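Putative polyprenyl synthetase (Streptomyces coelicolor, PDB 3NF2) probably catalyses the magnesium-dependent chain-building condensation of isoprenyl diphosphates. Local coordinates at residues Thr6-Arg11 / Arg329-Ala334; Arg13-Pro18 / Val75-Ala80; Tyr37-Ile42 / Val86-Leu91; Val132-Gly137 / Arg143-Leu148; Glu178-Lys183 / Ala219-Asp224. All coordinates share one frame; numbering follows the deposited sequence.

Contact 1 (Thr6-Arg11 / Arg329-Ala334)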
# COMPACT_ATOMS: atom_id res chain seq x y z
N THR A 6 27.24 -2.15 19.52
CA THR A 6 25.92 -2.57 20.01
C THR A 6 25.21 -1.47 20.80
O THR A 6 24.01 -1.57 21.08
CB THR A 6 26.00 -3.87 20.85
OG1 THR A 6 27.18 -3.84 21.65
CG2 THR A 6 26.03 -5.10 19.95
N ALA A 7 25.95 -0.42 21.16
CA ALA A 7 25.39 0.74 21.84
C ALA A 7 24.51 1.56 20.90
O ALA A 7 23.48 2.10 21.32
CB ALA A 7 26.50 1.62 22.41
N LEU A 8 24.91 1.65 19.63
CA LEU A 8 24.15 2.36 18.61
C LEU A 8 22.87 1.61 18.21
O LEU A 8 21.83 2.24 18.00
CB LEU A 8 25.00 2.63 17.37
CG LEU A 8 26.17 3.60 17.47
CD1 LEU A 8 26.89 3.66 16.14
CD2 LEU A 8 25.72 4.99 17.90
N LEU A 9 22.97 0.29 18.11
CA LEU A 9 21.82 -0.56 17.78
C LEU A 9 20.76 -0.51 18.89
O LEU A 9 19.56 -0.48 18.60
CB LEU A 9 22.25 -2.01 17.52
CG LEU A 9 23.22 -2.33 16.38
CD1 LEU A 9 23.48 -3.82 16.32
CD2 LEU A 9 22.73 -1.82 15.02
N GLU A 10 21.23 -0.50 20.14
CA GLU A 10 20.39 -0.26 21.31
C GLU A 10 19.74 1.12 21.26
O GLU A 10 18.53 1.26 21.46
CB GLU A 10 21.25 -0.40 22.58
CG GLU A 10 20.64 0.18 23.87
CD GLU A 10 19.75 -0.80 24.63
OE1 GLU A 10 18.92 -1.50 24.01
OE2 GLU A 10 19.88 -0.85 25.88
N ARG A 11 20.56 2.13 20.96
CA ARG A 11 20.11 3.52 20.84
C ARG A 11 18.95 3.69 19.85
O ARG A 11 17.99 4.39 20.15
CB ARG A 11 21.29 4.41 20.42
CG ARG A 11 21.04 5.90 20.43
CD ARG A 11 21.88 6.54 19.35
NE ARG A 11 22.31 7.88 19.71
CZ ARG A 11 23.00 8.70 18.92
NH1 ARG A 11 23.33 8.32 17.69
NH2 ARG A 11 23.36 9.90 19.36
N ARG A 329 30.76 10.39 11.35
CA ARG A 329 31.41 9.60 10.31
C ARG A 329 31.99 8.30 10.86
O ARG A 329 31.83 7.24 10.24
CB ARG A 329 32.50 10.42 9.61
CG ARG A 329 32.99 9.80 8.31
CD ARG A 329 34.14 10.60 7.70
NE ARG A 329 33.68 11.81 7.03
CZ ARG A 329 33.47 12.97 7.65
NH1 ARG A 329 33.68 13.07 8.95
NH2 ARG A 329 33.06 14.03 6.96
N ASP A 330 32.65 8.37 12.02
CA ASP A 330 33.19 7.20 12.71
C ASP A 330 32.10 6.19 13.06
O ASP A 330 32.30 4.97 12.95
CB ASP A 330 33.93 7.61 13.99
CG ASP A 330 35.42 7.92 13.75
OD1 ASP A 330 36.21 7.71 14.70
OD2 ASP A 330 35.79 8.36 12.64
N ARG A 331 30.94 6.70 13.47
CA ARG A 331 29.81 5.86 13.83
C ARG A 331 29.21 5.17 12.59
O ARG A 331 28.87 3.98 12.64
CB ARG A 331 28.77 6.67 14.61
CG ARG A 331 29.07 6.77 16.10
CD ARG A 331 28.18 7.79 16.81
NE ARG A 331 28.09 7.51 18.24
CZ ARG A 331 27.35 8.22 19.10
NH1 ARG A 331 27.33 7.88 20.39
NH2 ARG A 331 26.64 9.26 18.69
N PHE A 332 29.12 5.91 11.49
CA PHE A 332 28.65 5.37 10.21
C PHE A 332 29.59 4.30 9.66
O PHE A 332 29.15 3.30 9.09
CB PHE A 332 28.52 6.49 9.19
CG PHE A 332 27.17 7.13 9.15
CD1 PHE A 332 26.94 8.34 9.78
CD2 PHE A 332 26.13 6.54 8.44
CE1 PHE A 332 25.69 8.94 9.72
CE2 PHE A 332 24.87 7.14 8.37
CZ PHE A 332 24.65 8.34 9.02
N THR A 333 30.89 4.53 9.84
CA THR A 333 31.95 3.59 9.45
C THR A 333 31.87 2.27 10.23
O THR A 333 32.07 1.20 9.65
CB THR A 333 33.34 4.26 9.59
OG1 THR A 333 33.50 5.25 8.55
CG2 THR A 333 34.50 3.25 9.53
N ALA A 334 31.54 2.33 11.51
CA ALA A 334 31.49 1.14 12.36
C ALA A 334 30.29 0.24 12.10
O ALA A 334 30.37 -0.98 12.30
CB ALA A 334 31.57 1.53 13.83

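Contact 2 (Arg13-Pro18 / Val75-Ala80)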
# COMPACT_ATOMS: atom_id res chain seq x y z
N ARG A 13 16.92 1.18 18.62
CA ARG A 13 15.79 0.34 19.02
C ARG A 13 14.95 0.99 20.12
O ARG A 13 13.73 1.07 20.00
CB ARG A 13 16.28 -1.06 19.43
CG ARG A 13 15.26 -1.90 20.21
CD ARG A 13 15.48 -3.40 20.03
NE ARG A 13 16.86 -3.74 19.71
CZ ARG A 13 17.23 -4.47 18.66
NH1 ARG A 13 16.30 -4.94 17.83
NH2 ARG A 13 18.51 -4.72 18.43
N THR A 14 15.62 1.48 21.16
CA THR A 14 14.94 2.10 22.31
C THR A 14 14.29 3.43 21.97
O THR A 14 13.30 3.80 22.59
CB THR A 14 15.88 2.28 23.52
OG1 THR A 14 16.98 3.12 23.16
CG2 THR A 14 16.41 0.92 24.01
N LEU A 15 14.84 4.16 21.00
CA LEU A 15 14.20 5.41 20.58
C LEU A 15 12.97 5.18 19.69
O LEU A 15 11.94 5.85 19.87
CB LEU A 15 15.20 6.34 19.89
CG LEU A 15 16.21 7.05 20.80
CD1 LEU A 15 17.09 7.98 19.98
CD2 LEU A 15 15.55 7.81 21.96
N ALA A 16 13.07 4.23 18.76
CA ALA A 16 12.03 4.05 17.74
C ALA A 16 10.89 3.11 18.13
O ALA A 16 9.74 3.41 17.84
CB ALA A 16 12.65 3.64 16.40
N THR A 17 11.21 1.98 18.77
CA THR A 17 10.19 0.99 19.17
C THR A 17 8.94 1.53 19.93
O THR A 17 7.82 1.23 19.51
CB THR A 17 10.79 -0.27 19.90
OG1 THR A 17 11.88 -0.80 19.13
CG2 THR A 17 9.73 -1.35 20.09
N PRO A 18 9.12 2.32 21.01
CA PRO A 18 7.92 2.84 21.70
C PRO A 18 7.07 3.81 20.87
O PRO A 18 5.85 3.84 21.03
CB PRO A 18 8.49 3.58 22.93
CG PRO A 18 9.87 3.03 23.10
CD PRO A 18 10.35 2.75 21.71
N VAL A 75 15.39 13.86 16.28
CA VAL A 75 14.91 14.48 15.04
C VAL A 75 14.72 13.43 13.92
O VAL A 75 13.80 13.54 13.10
CB VAL A 75 15.87 15.63 14.58
CG1 VAL A 75 15.52 16.18 13.18
CG2 VAL A 75 15.86 16.75 15.61
N GLY A 76 15.56 12.40 13.93
CA GLY A 76 15.46 11.32 12.95
C GLY A 76 14.53 10.18 13.34
O GLY A 76 14.35 9.24 12.57
N VAL A 77 13.94 10.26 14.54
CA VAL A 77 13.01 9.22 15.01
C VAL A 77 11.75 9.03 14.13
O VAL A 77 11.39 7.89 13.85
CB VAL A 77 12.72 9.30 16.55
CG1 VAL A 77 11.45 8.53 16.95
CG2 VAL A 77 13.90 8.74 17.32
N PRO A 78 11.11 10.14 13.67
CA PRO A 78 10.05 9.97 12.67
C PRO A 78 10.52 9.19 11.44
O PRO A 78 9.78 8.35 10.92
CB PRO A 78 9.71 11.40 12.27
CG PRO A 78 10.01 12.20 13.48
CD PRO A 78 11.16 11.53 14.17
N GLY A 79 11.75 9.48 11.01
CA GLY A 79 12.38 8.82 9.88
C GLY A 79 12.60 7.34 10.11
O GLY A 79 12.36 6.54 9.23
N ALA A 80 13.05 6.98 11.31
CA ALA A 80 13.28 5.58 11.68
C ALA A 80 11.99 4.79 11.79
O ALA A 80 11.97 3.59 11.49
CB ALA A 80 14.03 5.49 13.00

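Contact 3 (Tyr37-Ile42 / Val86-Leu91). With SO4 (sulfate ion), chain B.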
# COMPACT_ATOMS: atom_id res chain seq x y z
N TYR A 37 0.26 -8.82 16.47
CA TYR A 37 0.67 -10.18 16.20
C TYR A 37 1.87 -10.18 15.26
O TYR A 37 2.85 -10.87 15.53
CB TYR A 37 -0.45 -11.04 15.61
CG TYR A 37 0.07 -12.40 15.22
CD1 TYR A 37 0.30 -13.38 16.20
CD2 TYR A 37 0.41 -12.70 13.90
CE1 TYR A 37 0.82 -14.62 15.86
CE2 TYR A 37 0.93 -13.94 13.55
CZ TYR A 37 1.14 -14.89 14.55
OH TYR A 37 1.64 -16.13 14.23
N HIS A 38 1.79 -9.42 14.17
CA HIS A 38 2.91 -9.32 13.24
C HIS A 38 4.21 -8.93 13.94
O HIS A 38 5.27 -9.48 13.65
CB HIS A 38 2.65 -8.30 12.13
CG HIS A 38 3.86 -8.02 11.30
ND1 HIS A 38 4.43 -8.98 10.47
CD2 HIS A 38 4.66 -6.93 11.21
CE1 HIS A 38 5.50 -8.47 9.89
NE2 HIS A 38 5.66 -7.23 10.32
N PHE A 39 4.12 -7.99 14.86
CA PHE A 39 5.28 -7.50 15.56
C PHE A 39 5.70 -8.37 16.73
O PHE A 39 6.71 -8.10 17.36
CB PHE A 39 5.05 -6.06 16.01
CG PHE A 39 5.25 -5.05 14.92
CD1 PHE A 39 6.53 -4.68 14.51
CD2 PHE A 39 4.14 -4.45 14.30
CE1 PHE A 39 6.72 -3.74 13.51
CE2 PHE A 39 4.31 -3.51 13.29
CZ PHE A 39 5.60 -3.14 12.89
N GLY A 40 4.94 -9.43 17.03
CA GLY A 40 5.30 -10.38 18.09
C GLY A 40 4.91 -9.98 19.51
O GLY A 40 5.30 -10.66 20.48
N TRP A 41 4.15 -8.89 19.65
CA TRP A 41 3.72 -8.42 20.97
C TRP A 41 2.59 -9.25 21.58
O TRP A 41 2.42 -9.28 22.81
CB TRP A 41 3.35 -6.93 20.94
CG TRP A 41 4.43 -6.07 20.33
CD1 TRP A 41 5.79 -6.20 20.50
CD2 TRP A 41 4.25 -4.94 19.48
NE1 TRP A 41 6.45 -5.24 19.78
CE2 TRP A 41 5.53 -4.45 19.15
CE3 TRP A 41 3.12 -4.30 18.94
CZ2 TRP A 41 5.72 -3.34 18.31
CZ3 TRP A 41 3.31 -3.19 18.11
CH2 TRP A 41 4.60 -2.73 17.80
N ILE A 42 1.82 -9.92 20.72
CA ILE A 42 0.78 -10.85 21.16
C ILE A 42 0.88 -12.10 20.29
O ILE A 42 1.46 -12.04 19.20
CB ILE A 42 -0.68 -10.27 21.06
CG1 ILE A 42 -1.10 -9.99 19.62
CG2 ILE A 42 -0.87 -9.01 21.95
CD1 ILE A 42 -2.55 -9.57 19.48
N VAL A 86 7.31 0.90 6.65
CA VAL A 86 7.39 0.51 5.24
C VAL A 86 8.02 -0.87 5.12
O VAL A 86 7.52 -1.73 4.36
CB VAL A 86 8.18 1.53 4.39
CG1 VAL A 86 8.51 0.97 3.02
CG2 VAL A 86 7.38 2.80 4.21
N HIS A 87 9.08 -1.10 5.90
CA HIS A 87 9.72 -2.41 5.98
C HIS A 87 8.72 -3.50 6.30
O HIS A 87 8.70 -4.53 5.64
CB HIS A 87 10.84 -2.42 7.02
CG HIS A 87 11.37 -3.78 7.33
ND1 HIS A 87 12.07 -4.53 6.40
CD2 HIS A 87 11.30 -4.54 8.45
CE1 HIS A 87 12.40 -5.69 6.95
NE2 HIS A 87 11.96 -5.72 8.19
N ASN A 88 7.89 -3.27 7.31
CA ASN A 88 6.94 -4.28 7.77
C ASN A 88 5.72 -4.47 6.87
O ASN A 88 5.19 -5.58 6.76
CB ASN A 88 6.56 -4.03 9.22
CG ASN A 88 7.69 -4.37 10.17
OD1 ASN A 88 7.89 -5.53 10.53
ND2 ASN A 88 8.44 -3.35 10.57
N PHE A 89 5.30 -3.39 6.21
CA PHE A 89 4.31 -3.44 5.12
C PHE A 89 4.81 -4.35 4.02
O PHE A 89 4.06 -5.18 3.49
CB PHE A 89 4.04 -2.00 4.60
CG PHE A 89 4.01 -1.86 3.08
CD1 PHE A 89 5.08 -1.28 2.40
CD2 PHE A 89 2.89 -2.25 2.34
CE1 PHE A 89 5.06 -1.13 1.00
CE2 PHE A 89 2.85 -2.09 0.94
CZ PHE A 89 3.95 -1.54 0.27
N SER A 90 6.09 -4.21 3.70
CA SER A 90 6.72 -5.03 2.70
C SER A 90 6.72 -6.51 3.12
O SER A 90 6.37 -7.36 2.31
CB SER A 90 8.14 -4.52 2.44
OG SER A 90 8.77 -5.26 1.42
N LEU A 91 7.03 -6.80 4.38
CA LEU A 91 7.03 -8.18 4.86
C LEU A 91 5.65 -8.83 4.79
O LEU A 91 5.51 -9.94 4.28
CB LEU A 91 7.54 -8.27 6.30
CG LEU A 91 8.97 -7.85 6.66
CD1 LEU A 91 9.23 -8.18 8.13
CD2 LEU A 91 9.99 -8.54 5.76
S SO4 B . 14.61 -7.20 10.52
O1 SO4 B . 14.01 -6.02 11.14
O2 SO4 B . 15.40 -7.90 11.54
O3 SO4 B . 13.55 -8.06 10.00
O4 SO4 B . 15.51 -6.82 9.42

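Contact 4 (Val132-Gly137 / Arg143-Leu148)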
# COMPACT_ATOMS: atom_id res chain seq x y z
N VAL A 132 3.35 9.59 9.57
CA VAL A 132 4.33 9.84 10.62
C VAL A 132 5.33 10.94 10.23
O VAL A 132 5.80 11.70 11.08
CB VAL A 132 5.01 8.52 11.07
CG1 VAL A 132 6.44 8.72 11.59
CG2 VAL A 132 4.16 7.83 12.12
N LEU A 133 5.61 11.05 8.94
CA LEU A 133 6.48 12.10 8.43
C LEU A 133 5.72 13.40 8.14
O LEU A 133 6.12 14.45 8.61
CB LEU A 133 7.24 11.63 7.18
CG LEU A 133 8.24 10.49 7.40
CD1 LEU A 133 8.74 9.94 6.07
CD2 LEU A 133 9.40 10.94 8.29
N LEU A 134 4.65 13.30 7.36
CA LEU A 134 3.89 14.48 6.92
C LEU A 134 3.17 15.23 8.07
O LEU A 134 2.94 16.43 7.94
CB LEU A 134 2.92 14.11 5.79
CG LEU A 134 3.50 13.71 4.43
CD1 LEU A 134 2.53 12.84 3.64
CD2 LEU A 134 3.91 14.91 3.59
N GLU A 135 2.88 14.52 9.17
CA GLU A 135 2.34 15.11 10.43
C GLU A 135 3.12 16.34 10.89
O GLU A 135 2.54 17.24 11.50
CB GLU A 135 2.37 14.09 11.59
CG GLU A 135 1.08 13.35 11.81
CD GLU A 135 1.14 12.27 12.90
OE1 GLU A 135 2.24 11.83 13.32
OE2 GLU A 135 0.05 11.85 13.34
N LEU A 136 4.42 16.35 10.60
CA LEU A 136 5.32 17.42 11.02
C LEU A 136 5.02 18.76 10.34
O LEU A 136 5.28 19.82 10.92
CB LEU A 136 6.78 17.00 10.82
CG LEU A 136 7.19 15.77 11.64
CD1 LEU A 136 8.51 15.19 11.14
CD2 LEU A 136 7.27 16.09 13.13
N GLY A 137 4.47 18.71 9.13
CA GLY A 137 4.02 19.91 8.42
C GLY A 137 5.11 20.78 7.82
O GLY A 137 4.81 21.82 7.22
N ARG A 143 10.23 16.49 1.97
CA ARG A 143 11.39 15.97 1.28
C ARG A 143 11.76 14.58 1.79
O ARG A 143 12.19 13.72 1.02
CB ARG A 143 12.57 16.95 1.41
CG ARG A 143 12.59 18.04 0.34
CD ARG A 143 13.35 19.28 0.80
NE ARG A 143 14.41 18.94 1.76
CZ ARG A 143 14.96 19.80 2.62
NH1 ARG A 143 14.55 21.08 2.66
NH2 ARG A 143 15.91 19.38 3.45
N ALA A 144 11.58 14.36 3.08
CA ALA A 144 11.82 13.06 3.70
C ALA A 144 10.81 12.01 3.20
O ALA A 144 11.19 10.85 3.02
CB ALA A 144 11.77 13.17 5.21
N THR A 145 9.56 12.42 2.98
CA THR A 145 8.52 11.54 2.43
C THR A 145 8.84 11.18 0.97
O THR A 145 8.57 10.06 0.53
CB THR A 145 7.09 12.15 2.54
OG1 THR A 145 6.90 12.72 3.84
CG2 THR A 145 6.01 11.08 2.31
N ARG A 146 9.43 12.13 0.24
CA ARG A 146 9.90 11.93 -1.14
C ARG A 146 10.92 10.80 -1.22
O ARG A 146 10.88 9.97 -2.13
CB ARG A 146 10.51 13.24 -1.66
CG ARG A 146 11.22 13.18 -3.00
CD ARG A 146 10.42 13.89 -4.07
NE ARG A 146 10.94 13.64 -5.41
CZ ARG A 146 11.66 14.50 -6.12
NH1 ARG A 146 11.98 15.69 -5.62
NH2 ARG A 146 12.07 14.17 -7.34
N ARG A 147 11.82 10.76 -0.24
CA ARG A 147 12.86 9.75 -0.14
C ARG A 147 12.27 8.40 0.23
O ARG A 147 12.74 7.36 -0.22
CB ARG A 147 13.89 10.13 0.94
CG ARG A 147 14.55 11.48 0.76
CD ARG A 147 15.71 11.41 -0.19
NE ARG A 147 16.17 12.74 -0.57
CZ ARG A 147 17.31 12.98 -1.20
NH1 ARG A 147 18.12 11.98 -1.52
NH2 ARG A 147 17.65 14.23 -1.51
N LEU A 148 11.24 8.43 1.08
CA LEU A 148 10.56 7.21 1.53
C LEU A 148 9.83 6.58 0.35
O LEU A 148 9.85 5.36 0.19
CB LEU A 148 9.57 7.52 2.65
CG LEU A 148 9.01 6.33 3.44
CD1 LEU A 148 10.01 5.82 4.48
CD2 LEU A 148 7.70 6.69 4.08

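Contact 5 (Glu178-Lys183 / Ala219-Asp224). With SO4 (sulfate ion), chain D.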
# COMPACT_ATOMS: atom_id res chain seq x y z
N GLU A 178 20.47 -5.91 -9.33
CA GLU A 178 19.46 -4.86 -9.32
C GLU A 178 18.24 -5.22 -8.46
O GLU A 178 17.66 -4.35 -7.83
CB GLU A 178 19.08 -4.37 -10.73
CG GLU A 178 18.18 -5.28 -11.52
CD GLU A 178 17.33 -4.54 -12.55
OE1 GLU A 178 17.19 -5.05 -13.68
OE2 GLU A 178 16.80 -3.44 -12.23
N MET A 179 17.90 -6.51 -8.41
CA MET A 179 16.84 -6.99 -7.51
C MET A 179 17.23 -6.79 -6.04
O MET A 179 16.44 -6.30 -5.23
CB MET A 179 16.51 -8.47 -7.77
CG MET A 179 15.45 -9.05 -6.84
SD MET A 179 14.75 -10.61 -7.43
CE MET A 179 15.84 -11.79 -6.63
N GLU A 180 18.46 -7.17 -5.71
CA GLU A 180 18.92 -7.05 -4.33
C GLU A 180 19.09 -5.60 -3.90
O GLU A 180 18.87 -5.28 -2.74
CB GLU A 180 20.19 -7.88 -4.10
CG GLU A 180 19.86 -9.38 -4.01
CD GLU A 180 21.04 -10.24 -3.62
OE1 GLU A 180 20.84 -11.46 -3.51
OE2 GLU A 180 22.14 -9.70 -3.40
N GLY A 181 19.44 -4.75 -4.86
CA GLY A 181 19.50 -3.31 -4.65
C GLY A 181 18.13 -2.74 -4.37
O GLY A 181 17.98 -1.87 -3.53
N ASN A 182 17.14 -3.20 -5.10
CA ASN A 182 15.79 -2.80 -4.83
C ASN A 182 15.27 -3.31 -3.50
O ASN A 182 14.69 -2.60 -2.75
CB ASN A 182 14.87 -3.26 -5.95
CG ASN A 182 14.92 -2.37 -7.15
OD1 ASN A 182 15.13 -1.19 -7.06
ND2 ASN A 182 14.71 -2.95 -8.29
N LYS A 183 15.50 -4.58 -3.25
CA LYS A 183 15.04 -5.24 -2.06
C LYS A 183 15.67 -4.81 -0.77
O LYS A 183 15.03 -4.73 0.24
CB LYS A 183 15.18 -6.74 -2.18
CG LYS A 183 14.12 -7.44 -2.95
CD LYS A 183 14.19 -8.91 -2.71
CE LYS A 183 13.47 -9.72 -3.75
NZ LYS A 183 13.71 -11.18 -3.63
N ALA A 219 26.16 -4.78 0.32
CA ALA A 219 27.18 -5.51 1.07
C ALA A 219 26.50 -6.39 2.11
O ALA A 219 26.91 -7.53 2.34
CB ALA A 219 28.15 -4.55 1.73
N PHE A 220 25.44 -5.86 2.70
CA PHE A 220 24.64 -6.55 3.70
C PHE A 220 23.94 -7.77 3.10
O PHE A 220 23.95 -8.85 3.69
CB PHE A 220 23.65 -5.57 4.35
CG PHE A 220 22.69 -6.21 5.32
CD1 PHE A 220 23.11 -6.58 6.59
CD2 PHE A 220 21.37 -6.44 4.95
CE1 PHE A 220 22.22 -7.17 7.49
CE2 PHE A 220 20.47 -7.03 5.84
CZ PHE A 220 20.90 -7.40 7.10
N GLN A 221 23.33 -7.58 1.93
CA GLN A 221 22.61 -8.67 1.28
C GLN A 221 23.53 -9.77 0.75
O GLN A 221 23.18 -10.96 0.81
CB GLN A 221 21.67 -8.16 0.18
CG GLN A 221 20.64 -9.22 -0.26
CD GLN A 221 19.78 -9.70 0.87
OE1 GLN A 221 19.16 -8.89 1.57
NE2 GLN A 221 19.74 -11.01 1.08
N ALA A 222 24.70 -9.38 0.26
CA ALA A 222 25.75 -10.34 -0.12
C ALA A 222 26.17 -11.22 1.06
O ALA A 222 26.28 -12.45 0.92
CB ALA A 222 26.95 -9.63 -0.72
N VAL A 223 26.37 -10.60 2.22
CA VAL A 223 26.71 -11.34 3.45
C VAL A 223 25.54 -12.21 3.92
O VAL A 223 25.74 -13.36 4.34
CB VAL A 223 27.23 -10.39 4.57
CG1 VAL A 223 27.30 -11.10 5.92
CG2 VAL A 223 28.60 -9.84 4.21
N ASP A 224 24.32 -11.65 3.84
CA ASP A 224 23.09 -12.41 4.10
C ASP A 224 22.96 -13.65 3.21
O ASP A 224 22.57 -14.72 3.67
CB ASP A 224 21.86 -11.53 3.89
CG ASP A 224 21.09 -11.29 5.17
OD1 ASP A 224 20.87 -12.25 5.94
OD2 ASP A 224 20.69 -10.13 5.39
S SO4 D . 12.70 -13.00 -0.80
O1 SO4 D . 11.97 -11.85 -1.32
O2 SO4 D . 12.98 -12.80 0.62
O3 SO4 D . 11.90 -14.21 -0.97
O4 SO4 D . 13.96 -13.15 -1.53

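Contact 1 (Thr6-Arg11 / Arg329-Ala334)
Helix 5-25 and helix 326-339 bring the two ends of the chain together, and Leu8 meets Arg331 where they pack. The backbones stay well apart, with Leu8 CA and Arg331 CA 8.2 Å from each other, and long side chains fill the interval. Leu8 spreads its two methyls along the arginine. CD1 lies 3.8 Å from CG of Arg331, against the aliphatic stem, while CD2 comes within 3.5 Å of Arg331 NE and lies over one face of the guanidinium, offset toward its rim. The Arg331 chain runs extended from CG to NE (chi2 169°), which lays its stem beside the leucine and carries the charged end on toward Arg11. No hydrogen bond crosses between the segments. In this all-helical isoprenoid synthase fold the first and last helices share a neighbour, helix 57-67: Leu8 and Arg331 both also touch its Leu64. The same helix supplies Glu67, which forms a salt bridge with Arg11 NH2 and a long, weak ion pair with Arg331 NH2. Gathered near this carboxylate, the two guanidinium groups approach to 3.4 Å between Arg11 NH2 and Arg331 NH2, their planes 60° apart. Arg11 turns its flat face to Arg331 CZ, its chain bending at chi2 and chi3 on the way.

Contact 2 (Arg13-Pro18 / Val75-Ala80)
Ala16 and Ala80 face each other where helix 5-25 packs on the first turn of helix 77-98, and their small size lets the backbones come close. The nearest alpha carbons, those of Ala16 and Val77, are 5.9 Å apart. At the buried heart of the contact the two alanine methyls meet at 4.1 Å, CB of Ala16 to CB of Ala80. Beside them Val77 presses both branches on the opposing helix: CG2 lies 3.7 Å from CB of Leu15, and CG1 reaches to 4.0 Å from the carbonyl O of Leu15. With CG1 opposite the backbone N across the CA-CB bond (chi1 162°), both methyls of the valine are brought to bear on the Leu15 turn. The looser side begins at Leu15 itself, which is partly exposed. Of its side chain, CB is the atom nearest Val77, while the rest goes on to meet Val63 of helix 57-67 and Pro73 of a loop. Farther round helix 5-25, the turn leads away to solvent at Thr14 and Pro18. The proline N can give no bond to the preceding turn, and the helix kinks there. Val77 and Ala80 in turn rest on Val63 and Ala62 of helix 57-67. Helices 5-25, 57-67 and 77-98 therefore pack as a group of three within the all-alpha isoprenoid synthase fold.

Contact 3 (Tyr37-Ile42 / Val86-Leu91)
His38 reaches from the end of helix 31-38 to Asn88 on helix 77-98 and gives it the one hydrogen bond of the contact, NE2 to OD1 at 2.8 Å with an N-H...O angle of 148°. The imidazole swings out because CG stands opposite the backbone N (chi1 171°); its plane is 78° from that of the amide, and OD1 lies near the ring edge. Leu91 CD1 meets the same edge, 4.1 Å from His38 CE1. Phe39 takes a different rotation, CG beside its own N, and lays a ring face over CD2 of His38 while its CE1 comes within 3.4 Å of Asn88 ND2. That amide nitrogen is bound to Glu84 O, which fixes the rotation of the amide and presents OD1 to the histidine. With an alanine in place of His38, Asn88 OD1 would probably lose its donor and Phe39 the ring it leans on. Gly40, at positive phi, ends the helix in a Schellman motif. One residue before Asn88, His87 holds a sulfate weakly through NE2, together with Lys55, Arg58 and Arg104; this cluster is consistent with the isopentenyl diphosphate pocket of the family, on the helix that carries the first aspartate-rich motif.

Contact 4 (Val132-Gly137 / Arg143-Leu148)
Segment 132-137 ends one helix and segment 143-148 runs back antiparallel to it in the next, so the two form the tip of an alpha-alpha hairpin made by helices 115-134 and 139-165. A type I beta turn runs from Leu134 to Gly137, and Gly137 has positive phi. Leu133 CA and Thr145 CA are the nearest pair, at 6.4 Å. The side chains of this hairpin mesh around Thr145. Its OG1 sits beside two leucines, 3.5 Å from CB of Leu133 and 3.6 Å from CG of Leu134, while its methyl CG2 meets Leu134 CD1. Buried among carbons, the hydroxyl is satisfied by the carbonyl of Ala141 one turn earlier, which chi1 of -44° allows by setting OG1 beside the backbone N. Thr145 also packs on Leu134 of the second subunit, and Leu134 on Gly142 of that subunit, so the hairpin lies at the dimer interface. On the other flank Leu133 turns inward to Pro78 and Ala82 of helix 77-98 and to Ile194. There its two methyls divide the work: CD2 faces CB of Ala144 at 4.5 Å, and CD1 touches Leu148 CD2 at 4.0 Å.

Contact 5 (Glu178-Lys183 / Ala219-Asp224)
Glu180 lies across Gln221 at about a right angle, and the meeting is one of carboxylate on methylene. OE2 and CD of Glu180 both come to 3.5 Å from CG of Gln221, with no hydrogen bond between the two residues. An extended glutamate chain spans the gap between helices whose nearest alpha carbons, Glu180 CA and Gln221 CA, are 6.9 Å apart. In Gln221, chi1 of -165° puts CG against the acid, and the bend at chi2 (58°) turns the amide aside toward other partners, its plane 65° from the carboxylate. Those partners form the second shell: OE1 accepts from Thr184 OG1, and NE2 donates to Asp225 OD1, so the amide is held at both ends. Asp225 OD2 and Glu180 OE1 also put two acids close together. Replacing Glu180 by an alanine would probably uncover Gln221 CG and open a gap between the two helices at this point. One turn on, Lys183 directs its extended chain to a sulfate, with NZ 2.9 Å from O4 and 3.0 Å from O1 of the ion, and forms a salt bridge with Asp162. Asp224 and Asp225 fall in the second aspartate-rich motif of the family, and the site is probably where metal-bound diphosphate is held. Around it, Asn182 of helix 173-198 bonds Gln161 of helix 139-165, while Ala222 of helix 203-230 packs on Thr304 and Ala308 of helix 300-319.

In the fold
The five contacts sample one all-helical domain. Contact 1 joins its two ends and encloses the other four along the chain; contacts 2 and 3 interleave, and contacts 4 and 5 then follow in series. Helix 5-25 serves contacts 1 and 2, whose centres are 15 Å apart, and helix 77-98 serves contacts 2 and 3. That second helix also touches the dimer-facing hairpin of contact 4, through Pro78 at one end and Val86 on Leu148 farther along. Contact 5 touches none of the others; its centre is 21 Å from that of contact 3, the nearest atoms about 6 Å apart. Helices 77-98 and 203-230 carry the two aspartate-rich motifs and probably line the active-site cavity.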